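Local atomic coordinates of extracellular endo-alpha-(1->5)-L-arabinanase 1 (Bacillus subtilis, PDB entry 1UV4), a protein that cuts internal alpha-1,5-linkages between arabinofuranosyl units of linear arabinan and sugar beet arabinan, helping to break down the plant cell wall. Residues 10-15 / 276-280; 75-81 / 133-138; 216-220 / 288-292. All blocks are in the same frame, centred on the assembly; numbering follows the deposited sequence.

Interaction 1 (10-15 / 276-280); sequences ELLHDP and IPKLL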
# COMPACT_ATOMS: atom_id res chain seq x y z
N GLU A 10 -12.27 13.20 6.69
CA GLU A 10 -11.33 12.67 7.65
C GLU A 10 -9.95 12.48 7.06
O GLU A 10 -9.77 12.11 5.89
CB GLU A 10 -11.84 11.33 8.20
CG GLU A 10 -13.00 11.45 9.15
CD GLU A 10 -12.66 12.04 10.51
OE1 GLU A 10 -11.47 12.18 10.87
OE2 GLU A 10 -13.62 12.33 11.28
N LEU A 11 -8.97 12.70 7.91
CA LEU A 11 -7.59 12.45 7.60
C LEU A 11 -7.41 10.95 7.30
O LEU A 11 -7.95 10.10 8.00
CB LEU A 11 -6.74 12.81 8.83
CG LEU A 11 -5.22 12.63 8.84
CD1 LEU A 11 -4.59 13.54 9.86
CD2 LEU A 11 -4.75 11.20 9.05
N LEU A 12 -6.65 10.61 6.27
CA LEU A 12 -6.20 9.24 6.09
C LEU A 12 -4.93 9.23 5.28
O LEU A 12 -4.83 9.96 4.33
CB LEU A 12 -7.27 8.33 5.40
CG LEU A 12 -7.06 6.85 5.62
CD1 LEU A 12 -7.13 6.41 7.06
CD2 LEU A 12 -8.15 6.12 4.79
N HIS A 13 -3.98 8.39 5.69
CA HIS A 13 -2.69 8.28 5.01
C HIS A 13 -2.43 6.80 4.73
O HIS A 13 -2.70 5.93 5.54
CB HIS A 13 -1.59 8.82 5.99
CG HIS A 13 -0.25 9.06 5.35
ND1 HIS A 13 0.91 8.69 5.98
CD2 HIS A 13 0.11 9.62 4.18
CE1 HIS A 13 1.94 9.01 5.21
NE2 HIS A 13 1.48 9.56 4.11
N ASP A 14 -1.89 6.52 3.56
CA ASP A 14 -1.54 5.14 3.12
C ASP A 14 -2.78 4.25 3.10
O ASP A 14 -2.80 3.21 3.75
CB ASP A 14 -0.43 4.51 3.95
CG ASP A 14 0.75 5.44 4.18
OD1 ASP A 14 1.27 6.03 3.20
OD2 ASP A 14 1.26 5.65 5.33
N PRO A 15 -3.83 4.64 2.38
CA PRO A 15 -5.13 3.94 2.48
C PRO A 15 -5.24 2.60 1.72
O PRO A 15 -4.57 2.36 0.71
CB PRO A 15 -6.08 4.93 1.84
CG PRO A 15 -5.21 5.58 0.79
CD PRO A 15 -3.89 5.78 1.44
N ILE A 276 -3.34 18.58 5.40
CA ILE A 276 -3.74 17.30 5.99
C ILE A 276 -3.96 16.29 4.85
O ILE A 276 -4.55 16.64 3.84
CB ILE A 276 -5.03 17.46 6.83
CG1 ILE A 276 -4.77 18.34 8.08
CG2 ILE A 276 -5.66 16.11 7.20
CD1 ILE A 276 -6.00 18.94 8.68
N PRO A 277 -3.45 15.06 4.96
CA PRO A 277 -3.72 14.05 3.93
C PRO A 277 -5.17 13.53 4.08
O PRO A 277 -5.61 13.12 5.16
CB PRO A 277 -2.73 12.93 4.24
CG PRO A 277 -2.50 13.01 5.72
CD PRO A 277 -2.62 14.48 6.04
N LYS A 278 -5.86 13.51 2.95
CA LYS A 278 -7.21 13.01 2.84
C LYS A 278 -7.25 11.85 1.85
O LYS A 278 -6.39 11.72 0.97
CB LYS A 278 -8.15 14.11 2.38
CG LYS A 278 -8.04 15.43 3.16
CD LYS A 278 -8.50 15.25 4.61
CE LYS A 278 -8.77 16.62 5.36
NZ LYS A 278 -9.48 17.62 4.51
N LEU A 279 -8.32 11.06 1.96
CA LEU A 279 -8.63 9.96 1.04
C LEU A 279 -9.34 10.49 -0.20
O LEU A 279 -10.43 11.03 -0.10
CB LEU A 279 -9.51 8.96 1.75
CG LEU A 279 -10.04 7.78 0.95
CD1 LEU A 279 -8.95 6.96 0.36
CD2 LEU A 279 -10.90 6.89 1.83
N LEU A 280 -8.72 10.31 -1.37
CA LEU A 280 -9.29 10.69 -2.67
C LEU A 280 -9.52 9.41 -3.45
O LEU A 280 -8.73 8.46 -3.41
CB LEU A 280 -8.38 11.59 -3.46
CG LEU A 280 -8.38 13.06 -3.09
CD1 LEU A 280 -7.94 13.37 -1.70
CD2 LEU A 280 -7.51 13.84 -4.08
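Leu-279 sits in the apolar middle, holding one methyl to each of two partners on the 10-15 loop: Leu-279 CD2 lies 4.1 Å from Leu-12 CD2, and Leu-279 CD1 reaches Pro-15 CB at 3.8 Å. The two leucine side chains run side by side and point the same way. In Leu-279 the branch swings opposite the backbone N (chi1 176°), which places CG beside the carbonyl carbon, from where CD1 and CD2 reach Pro-15 and Leu-12. Beyond them, Leu-11 and Ile-276 meet at about a right angle, with Leu-11 CB 3.8 Å from Ile-276 CG2. The Pro-277 ring fills in beside this pair, its CG 4.2 Å from Leu-11 CG.

Moving outward, the Pro-277 carbonyl gathers two donors from the loop. Leu-12 N gives Pro-277 O a hydrogen bond of 2.9 Å, bent to 150° at the hydrogen and arriving from above the carbonyl plane. Leu-11 CA adds a CH...O contact at 3.2 Å to Pro-277 O. At the polar edge, the Lys-278 chain passes Glu-10 O, with CD 3.6 Å away, before NZ forms a salt bridge with Asp-273; the Glu-10 carboxylate pairs instead with Arg-38 of the next sheet. Ser-8 OG bonds to both Glu-10 O and Leu-279 N, joining the two backbones where strand 4-8 ends.

Here the chain leaves for strand 16-20 of the next blade of the five-bladed propeller. With one direct backbone bond and mostly apolar packing, the contact holds the start of the loop against strand 276-283; the same loop carries Asp-14, the probable proton acceptor.

Interaction 2 (75-81 / 133-138); sequences APDIQYY and DPELTF. With CA (calcium ion), chain D.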
# COMPACT_ATOMS: atom_id res chain seq x y z
N ALA A 75 0.45 1.56 6.84
CA ALA A 75 0.24 1.10 5.47
C ALA A 75 -0.42 -0.28 5.37
O ALA A 75 0.11 -1.22 4.83
CB ALA A 75 1.55 1.19 4.70
N PRO A 76 -1.62 -0.36 5.94
CA PRO A 76 -2.38 -1.61 5.88
C PRO A 76 -2.79 -1.96 4.46
O PRO A 76 -2.93 -1.11 3.59
CB PRO A 76 -3.56 -1.31 6.79
CG PRO A 76 -3.78 0.09 6.59
CD PRO A 76 -2.38 0.73 6.57
N ASP A 77 -3.03 -3.25 4.28
CA ASP A 77 -3.52 -3.75 3.03
C ASP A 77 -4.48 -4.88 3.30
O ASP A 77 -4.18 -5.69 4.14
CB ASP A 77 -2.36 -4.17 2.13
CG ASP A 77 -2.84 -4.56 0.80
OD1 ASP A 77 -3.21 -3.64 -0.02
OD2 ASP A 77 -2.95 -5.77 0.41
N ILE A 78 -5.61 -4.90 2.60
CA ILE A 78 -6.66 -5.88 2.92
C ILE A 78 -7.26 -6.47 1.68
O ILE A 78 -7.45 -5.79 0.67
CB ILE A 78 -7.71 -5.23 3.83
CG1 ILE A 78 -8.63 -6.29 4.45
CG2 ILE A 78 -8.47 -4.16 3.11
CD1 ILE A 78 -9.49 -5.75 5.56
N GLN A 79 -7.58 -7.75 1.77
CA GLN A 79 -8.35 -8.46 0.75
C GLN A 79 -9.17 -9.53 1.41
O GLN A 79 -8.79 -10.07 2.43
CB GLN A 79 -7.45 -9.21 -0.21
CG GLN A 79 -6.61 -8.38 -1.16
CD GLN A 79 -7.38 -7.75 -2.33
OE1 GLN A 79 -7.03 -6.65 -2.76
NE2 GLN A 79 -8.41 -8.40 -2.79
N TYR A 80 -10.28 -9.88 0.79
CA TYR A 80 -11.02 -11.09 1.16
C TYR A 80 -10.64 -12.22 0.19
O TYR A 80 -10.77 -12.07 -1.00
CB TYR A 80 -12.54 -10.81 1.14
CG TYR A 80 -13.39 -11.90 1.75
CD1 TYR A 80 -13.68 -11.92 3.12
CD2 TYR A 80 -13.88 -12.90 0.98
CE1 TYR A 80 -14.47 -12.92 3.67
CE2 TYR A 80 -14.68 -13.91 1.51
CZ TYR A 80 -14.96 -13.92 2.87
OH TYR A 80 -15.78 -14.95 3.35
N TYR A 81 -10.16 -13.36 0.70
CA TYR A 81 -9.69 -14.46 -0.15
C TYR A 81 -9.86 -15.74 0.61
O TYR A 81 -9.51 -15.77 1.79
CB TYR A 81 -8.19 -14.25 -0.50
CG TYR A 81 -7.50 -15.42 -1.13
CD1 TYR A 81 -7.86 -15.87 -2.39
CD2 TYR A 81 -6.47 -16.08 -0.46
CE1 TYR A 81 -7.21 -16.98 -2.97
CE2 TYR A 81 -5.81 -17.15 -1.02
CZ TYR A 81 -6.16 -17.60 -2.28
OH TYR A 81 -5.53 -18.68 -2.86
N ASP A 133 4.92 -1.41 3.73
CA ASP A 133 4.03 -1.10 2.62
C ASP A 133 3.58 -2.33 1.83
O ASP A 133 3.72 -2.39 0.60
CB ASP A 133 4.58 -0.05 1.65
CG ASP A 133 4.84 1.26 2.29
OD1 ASP A 133 4.48 1.55 3.46
OD2 ASP A 133 5.46 2.13 1.61
N PRO A 134 3.01 -3.34 2.53
CA PRO A 134 2.59 -4.57 1.83
C PRO A 134 1.45 -4.40 0.87
O PRO A 134 0.58 -3.56 1.07
CB PRO A 134 2.11 -5.46 2.98
CG PRO A 134 1.74 -4.49 4.10
CD PRO A 134 2.69 -3.37 3.97
N GLU A 135 1.42 -5.27 -0.13
CA GLU A 135 0.36 -5.34 -1.10
C GLU A 135 0.13 -6.81 -1.45
O GLU A 135 0.99 -7.44 -2.03
CB GLU A 135 0.78 -4.56 -2.35
CG GLU A 135 0.06 -4.88 -3.64
CD GLU A 135 -1.37 -4.43 -3.70
OE1 GLU A 135 -1.97 -4.13 -2.63
OE2 GLU A 135 -1.96 -4.36 -4.83
N LEU A 136 -1.06 -7.30 -1.18
CA LEU A 136 -1.48 -8.64 -1.59
C LEU A 136 -2.05 -8.52 -3.00
O LEU A 136 -2.90 -7.67 -3.30
CB LEU A 136 -2.54 -9.18 -0.62
CG LEU A 136 -3.11 -10.55 -0.97
CD1 LEU A 136 -2.06 -11.67 -0.97
CD2 LEU A 136 -4.21 -10.92 0.03
N THR A 137 -1.57 -9.40 -3.88
CA THR A 137 -2.11 -9.45 -5.21
C THR A 137 -2.28 -10.92 -5.62
O THR A 137 -1.88 -11.83 -4.91
CB THR A 137 -1.21 -8.66 -6.17
OG1 THR A 137 -1.81 -8.57 -7.46
CG2 THR A 137 0.12 -9.32 -6.39
N PHE A 138 -2.92 -11.09 -6.74
CA PHE A 138 -3.22 -12.42 -7.29
C PHE A 138 -2.77 -12.51 -8.71
O PHE A 138 -2.97 -11.58 -9.51
CB PHE A 138 -4.70 -12.76 -7.14
CG PHE A 138 -5.15 -12.70 -5.72
CD1 PHE A 138 -5.02 -13.79 -4.88
CD2 PHE A 138 -5.61 -11.49 -5.20
CE1 PHE A 138 -5.39 -13.71 -3.57
CE2 PHE A 138 -5.95 -11.42 -3.88
CZ PHE A 138 -5.84 -12.51 -3.08
CA CA D . -4.25 -3.53 -2.06
O HOH W 1 0.50 -0.95 1.99
O HOH W 2 -4.31 -5.96 -1.81
O HOH W 3 -6.23 -3.80 -0.87
O HOH W 4 -6.83 -3.68 -2.96
O HOH W 5 -4.55 -3.92 -4.35
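The calcium site at the centre of the propeller joins these two segments, one from each of two neighbouring blades: Asp-77 OD1 binds the ion at 2.3 Å and Glu-135 OE1 at 2.4 Å. Asp-257 and water molecules take further places around the metal. The two carboxylates come in with their planes 69° apart, and the ion lets their oxygens sit close together.

Asp-77 works with both oxygens. Its CG stands opposite the backbone N (chi1 -174°), putting the carboxylate between the strands, where Asp-77 OD2 accepts a nearly straight 2.9 Å hydrogen bond (175°) from Leu-136 N. That N-H meets OD2 from above the carboxylate plane. Glu-135 OE2 accepts from Leu-189 N, hydrogen-bonds Thr-188 OG1 and is reached by calcium-bound water 5. Water 1 donates to both Ala-75 O and Pro-134 O, bridging the backbones.

Farther along, the contact is mostly van der Waals packing, though Gln-79 OE1 accepts from calcium-bound water 4. Leu-136 CD2 lies against Gln-79 CB at 3.7 Å, and Phe-138 CE1 stands over one face of the Tyr-81 ring, toward its rim, 3.5 Å from Tyr-81 CD1. The Gln-79 amide NE2 approaches the edge of the Phe-138 ring.

No backbone-to-backbone hydrogen bond links the segments; metal, the Asp-77 carboxylate, water and side-chain packing join them. Calcium probably offsets the gathered negative charge, and the contact includes Asp-133, whose OD1 touches Ala-75 CB and which probably tunes and orients the probable proton donor Glu-185.

Interaction 3 (216-220 / 288-292); sequences AYGRS and SGWPS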
# COMPACT_ATOMS: atom_id res chain seq x y z
N ALA A 216 3.16 6.64 -10.18
CA ALA A 216 3.82 6.19 -11.42
C ALA A 216 3.46 4.73 -11.71
O ALA A 216 3.28 3.98 -10.79
CB ALA A 216 5.31 6.34 -11.32
N TYR A 217 3.43 4.36 -13.00
CA TYR A 217 3.02 2.99 -13.37
C TYR A 217 3.78 2.37 -14.52
O TYR A 217 4.43 3.04 -15.32
CB TYR A 217 1.52 2.92 -13.61
CG TYR A 217 1.04 3.74 -14.76
CD1 TYR A 217 1.13 3.28 -16.08
CD2 TYR A 217 0.47 5.00 -14.56
CE1 TYR A 217 0.67 4.03 -17.14
CE2 TYR A 217 0.03 5.75 -15.59
CZ TYR A 217 0.10 5.29 -16.89
OH TYR A 217 -0.36 6.07 -17.93
N GLY A 218 3.71 1.05 -14.58
CA GLY A 218 4.29 0.29 -15.67
C GLY A 218 3.56 -1.04 -15.79
O GLY A 218 2.72 -1.38 -14.94
N ARG A 219 3.88 -1.81 -16.82
CA ARG A 219 3.19 -3.10 -17.07
C ARG A 219 4.18 -4.18 -17.51
O ARG A 219 5.21 -3.88 -18.14
CB ARG A 219 2.07 -2.96 -18.10
CG ARG A 219 2.51 -2.82 -19.56
CD ARG A 219 1.41 -2.48 -20.52
NE ARG A 219 1.90 -2.49 -21.91
CZ ARG A 219 1.15 -2.22 -22.97
NH1 ARG A 219 -0.14 -1.94 -22.84
NH2 ARG A 219 1.68 -2.25 -24.17
N SER A 220 3.77 -5.42 -17.34
CA SER A 220 4.62 -6.54 -17.64
C SER A 220 3.77 -7.77 -17.97
O SER A 220 2.76 -8.00 -17.37
CB SER A 220 5.53 -6.84 -16.47
OG SER A 220 6.32 -7.99 -16.74
N SER A 288 -7.35 1.66 -22.44
CA SER A 288 -6.24 2.08 -23.33
C SER A 288 -4.97 1.17 -23.43
O SER A 288 -4.09 1.35 -24.28
CB SER A 288 -5.80 3.46 -22.87
OG SER A 288 -5.07 3.36 -21.66
N GLY A 289 -4.88 0.17 -22.57
CA GLY A 289 -3.69 -0.67 -22.47
C GLY A 289 -2.95 -0.27 -21.22
O GLY A 289 -1.99 -0.93 -20.79
N TRP A 290 -3.40 0.82 -20.63
CA TRP A 290 -2.75 1.41 -19.47
C TRP A 290 -3.81 1.96 -18.53
O TRP A 290 -4.91 2.27 -18.95
CB TRP A 290 -1.84 2.55 -19.94
CG TRP A 290 -0.77 2.14 -20.84
CD1 TRP A 290 -0.79 2.19 -22.20
CD2 TRP A 290 0.51 1.56 -20.49
NE1 TRP A 290 0.38 1.70 -22.73
CE2 TRP A 290 1.21 1.32 -21.69
CE3 TRP A 290 1.15 1.27 -19.26
CZ2 TRP A 290 2.50 0.80 -21.74
CZ3 TRP A 290 2.44 0.75 -19.31
CH2 TRP A 290 3.09 0.51 -20.52
N PRO A 291 -3.49 2.12 -17.25
CA PRO A 291 -4.44 2.72 -16.32
C PRO A 291 -4.65 4.18 -16.62
O PRO A 291 -3.71 4.90 -17.01
CB PRO A 291 -3.75 2.59 -14.95
CG PRO A 291 -2.29 2.48 -15.28
CD PRO A 291 -2.22 1.79 -16.58
N SER A 292 -5.88 4.63 -16.40
CA SER A 292 -6.27 6.02 -16.58
C SER A 292 -7.37 6.40 -15.63
O SER A 292 -8.24 5.58 -15.33
CB SER A 292 -6.78 6.23 -18.00
OG SER A 292 -7.14 7.57 -18.19
O HOH W 6 -3.20 6.17 -19.48
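Strand residues Tyr-217 to Arg-219 and the irregular run Gly-289 to Pro-291 head in roughly opposing directions, 150° apart. They are too far apart to pair as strands: the Arg-219 and Trp-290 CA atoms are 7.8 Å from each other, and side chains bridge the gap. Gly-289 has a positive phi, at which a side chain would jam against the preceding carbonyl O and crowd Arg-219 NH1; just before it Ser-288 OG accepts from Trp-290 N in an ST turn.

The Arg-219 guanidinium lies flat on the Trp-290 indole, its plane turned by just 10° from that of the ring, with Arg-219 NE 3.3 Å from Trp-290 CZ2. With the chain extended from CG to NE, Arg-219 CD rides over the same Trp-290 face, 3.5 Å from the centroid of the six-membered ring, as a CH-pi contact. From this position Arg-219 NH1 bonds to Gly-289 O at 2.9 Å, with the acceptor near the guanidinium plane. Tyr-195 makes a cation-pi contact with Arg-219, and Tyr-197 OH also bonds Gly-289 O.

Tyr-217, with CG between its backbone N and carbonyl carbon (chi1 64°), presents a face to Pro-291: Pro-291 CG sits 3.6 Å from the Tyr-217 ring centroid, almost on the ring normal. At the tyrosine edge Tyr-217 CE1 meets Trp-290 CE3 at 3.5 Å. Water 6 donates to Pro-291 O at 2.8 Å and lies near Tyr-217 OH.

The C-terminal tail is thus held on the blade of strand 212-220 by guanidinium stacking and CH-pi contacts, with one bent hydrogen bond from Arg-219 NH1 to Gly-289 O at the guanidinium edge.

How the interactions relate
From the N terminus, the chain passes strand 4-8 and enters 10-15, whose partner 276-280 comes only after 260 intervening residues; interaction 1 therefore closes nearly the whole propeller, at the junction of its last and first blades. Within that span, interaction 2 opens at 75-81 and closes at 133-138, tying two successive blades together at the centre. Interaction 3 opens later, at 216-220, but finds its partner at 288-292, beyond 276-280, so it crosses interaction 1 and attaches the C-terminal tail to the fourth blade. Interactions 1 and 2 touch where Asp-14 packs on Ala-75 and Pro-76; interaction 3 stands apart from both.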